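Local coordinates for protein dextranase (Pseudarthrobacter oxydans, PDB 6NZS) that catalyses the endohydrolysis of alpha-1,6-glucosidic linkages in dextran, as a member of glycoside hydrolase family 49, at residues 461-466 against 524-529. Numbering follows the deposited sequence.
Sequences STTKAD and RYTNPA
Tyr-525 lays one face of its ring against the backbone of Thr-462, joining two loops of the parallel beta-solenoid of this family 49 glycoside hydrolase. Residues 461-466 lie in the loop between strands 450-452 and 469-482; residues 524-529 leave the end of strand 521-524, an outermost strand of the six-stranded parallel sheet that also holds 450-452. The CA of Thr-462 makes a CH-pi contact, 4.0 Å from the centroid of the Tyr-525 ring and displaced toward its rim. Thr-462 CG2, anti to its own carbonyl carbon (OG1 chi1 66°), reaches Tyr-525 CZ and CE1, the two side chains crossing at about a right angle. One water accepts from Tyr-525 OH and donates to the carbonyl of Ser-461, so the phenol is tied to the same loop that its face covers. At the other end of the side chain, Tyr-525 CB packs on Ala-465 CB at 3.7 Å. An alanine in place of Tyr-525 would probably leave a gap over Thr-462 CA and CG2, and this water without its phenol partner.

Two backbone bonds through Thr-526 clamp the loops beside the ring. Its N-H donates almost straight to Thr-462 O at 2.9 Å, with an angle of 175° at the hydrogen. Its carbonyl O receives Ala-465 N at 2.9 Å from above the carbonyl plane, and Thr-463 CA also approaches that oxygen, at 3.1 Å. The loop of 461-466 is itself shaped by an ST turn, Thr-463 N donating to Ser-461 OG. Farther along, Thr-463 CG2 lies 3.6 Å from Thr-526 OG1; that hydroxyl donates to Asn-527 O and accepts from a water that also bonds Thr-462 OG1.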
loop_
_atom_site.group_PDB
_atom_site.type_symbol
_atom_site.label_atom_id
_atom_site.label_comp_id
_atom_site.label_asym_id
_atom_site.label_seq_id
_atom_site.Cartn_x
_atom_site.Cartn_y
_atom_site.Cartn_z
ATOM N N SER A 461 -23.375 0.805 15.850
ATOM C CA SER A 461 -24.124 -0.239 16.528
ATOM C C SER A 461 -23.178 -1.187 17.251
ATOM O O SER A 461 -22.054 -1.440 16.804
ATOM C CB SER A 461 -24.958 -1.021 15.514
ATOM O OG SER A 461 -25.527 -2.174 16.110
ATOM N N THR A 462 -23.635 -1.707 18.387
ATOM C CA THR A 462 -22.898 -2.743 19.099
ATOM C C THR A 462 -23.557 -4.108 18.986
ATOM O O THR A 462 -23.127 -5.046 19.666
ATOM C CB THR A 462 -22.685 -2.369 20.565
ATOM O OG1 THR A 462 -23.952 -2.325 21.240
ATOM C CG2 THR A 462 -22.000 -1.012 20.674
ATOM N N THR A 463 -24.578 -4.241 18.133
ATOM C CA THR A 463 -25.366 -5.463 18.006
ATOM C C THR A 463 -25.176 -6.147 16.657
ATOM O O THR A 463 -26.039 -6.922 16.230
ATOM C CB THR A 463 -26.849 -5.178 18.260
ATOM O OG1 THR A 463 -27.320 -4.197 17.321
ATOM C CG2 THR A 463 -27.046 -4.668 19.675
ATOM N N LYS A 464 -24.053 -5.891 15.987
ATOM C CA LYS A 464 -23.796 -6.406 14.649
ATOM C C LYS A 464 -22.814 -7.573 14.634
ATOM O O LYS A 464 -22.361 -7.968 13.556
ATOM C CB LYS A 464 -23.283 -5.283 13.744
ATOM C CG LYS A 464 -24.190 -4.059 13.677
ATOM C CD LYS A 464 -25.457 -4.357 12.893
ATOM C CE LYS A 464 -25.247 -4.198 11.399
ATOM N NZ LYS A 464 -26.494 -4.526 10.632
ATOM N N ALA A 465 -22.475 -8.124 15.795
ATOM C CA ALA A 465 -21.533 -9.231 15.894
ATOM C C ALA A 465 -22.245 -10.570 15.699
ATOM O O ALA A 465 -23.476 -10.661 15.712
ATOM C CB ALA A 465 -20.825 -9.209 17.247
ATOM N N ASP A 466 -21.445 -11.619 15.505
ATOM C CA ASP A 466 -21.944 -12.990 15.370
ATOM C C ASP A 466 -21.090 -13.919 16.222
ATOM O O ASP A 466 -19.969 -14.283 15.821
ATOM C CB ASP A 466 -21.941 -13.438 13.913
ATOM C CG ASP A 466 -22.661 -14.768 13.701
ATOM O OD1 ASP A 466 -22.997 -15.437 14.699
ATOM O OD2 ASP A 466 -22.871 -15.138 12.525
ATOM N N ARG A 524 -16.083 -6.281 23.147
ATOM C CA ARG A 524 -16.863 -7.420 22.675
ATOM C C ARG A 524 -18.258 -6.935 22.299
ATOM O O ARG A 524 -19.005 -6.452 23.158
ATOM C CB ARG A 524 -16.951 -8.494 23.762
ATOM C CG ARG A 524 -15.599 -9.016 24.210
ATOM C CD ARG A 524 -15.709 -10.231 25.117
ATOM N NE ARG A 524 -16.286 -9.925 26.422
ATOM C CZ ARG A 524 -17.291 -10.598 26.978
ATOM N NH1 ARG A 524 -17.853 -11.614 26.343
ATOM N NH2 ARG A 524 -17.741 -10.248 28.174
ATOM N N TYR A 525 -18.605 -7.059 21.022
ATOM C CA TYR A 525 -19.938 -6.702 20.563
ATOM C C TYR A 525 -20.872 -7.909 20.695
ATOM O O TYR A 525 -20.443 -9.022 21.016
ATOM C CB TYR A 525 -19.882 -6.146 19.135
ATOM C CG TYR A 525 -19.406 -4.698 19.052
ATOM C CD1 TYR A 525 -18.845 -4.065 20.156
ATOM C CD2 TYR A 525 -19.542 -3.968 17.879
ATOM C CE1 TYR A 525 -18.416 -2.744 20.086
ATOM C CE2 TYR A 525 -19.120 -2.642 17.802
ATOM C CZ TYR A 525 -18.566 -2.045 18.909
ATOM O OH TYR A 525 -18.145 -0.731 18.845
ATOM N N THR A 526 -22.167 -7.676 20.471
ATOM C CA THR A 526 -23.188 -8.716 20.596
ATOM C C THR A 526 -23.913 -8.915 19.274
ATOM O O THR A 526 -23.780 -8.133 18.335
ATOM C CB THR A 526 -24.237 -8.366 21.667
ATOM O OG1 THR A 526 -25.140 -7.379 21.147
ATOM C CG2 THR A 526 -23.584 -7.832 22.926
ATOM N N ASN A 527 -24.719 -9.975 19.218
ATOM C CA ASN A 527 -25.706 -10.114 18.156
ATOM C C ASN A 527 -26.963 -9.344 18.559
ATOM O O ASN A 527 -27.034 -8.804 19.666
ATOM C CB ASN A 527 -25.952 -11.598 17.856
ATOM C CG ASN A 527 -26.515 -12.371 19.039
ATOM O OD1 ASN A 527 -26.998 -11.799 20.015
ATOM N ND2 ASN A 527 -26.453 -13.696 18.945
ATOM N N PRO A 528 -27.967 -9.243 17.677
ATOM C CA PRO A 528 -29.186 -8.515 18.069
ATOM C C PRO A 528 -29.880 -9.093 19.290
ATOM O O PRO A 528 -30.532 -8.345 20.030
ATOM C CB PRO A 528 -30.060 -8.586 16.811
ATOM C CG PRO A 528 -29.080 -8.689 15.703
ATOM C CD PRO A 528 -27.980 -9.566 16.237
ATOM N N ALA A 529 -29.748 -10.398 19.534
ATOM C CA ALA A 529 -30.336 -10.998 20.724
ATOM C C ALA A 529 -29.594 -10.626 21.999
ATOM O O ALA A 529 -30.129 -10.843 23.090
ATOM C CB ALA A 529 -30.401 -12.519 20.575
HETATM O O HOH W 1 -20.121 0.465 17.345
HETATM O O HOH W 2 -24.851 -4.690 22.286
HETATM O O HOH W 3 -25.773 -14.669 15.953
#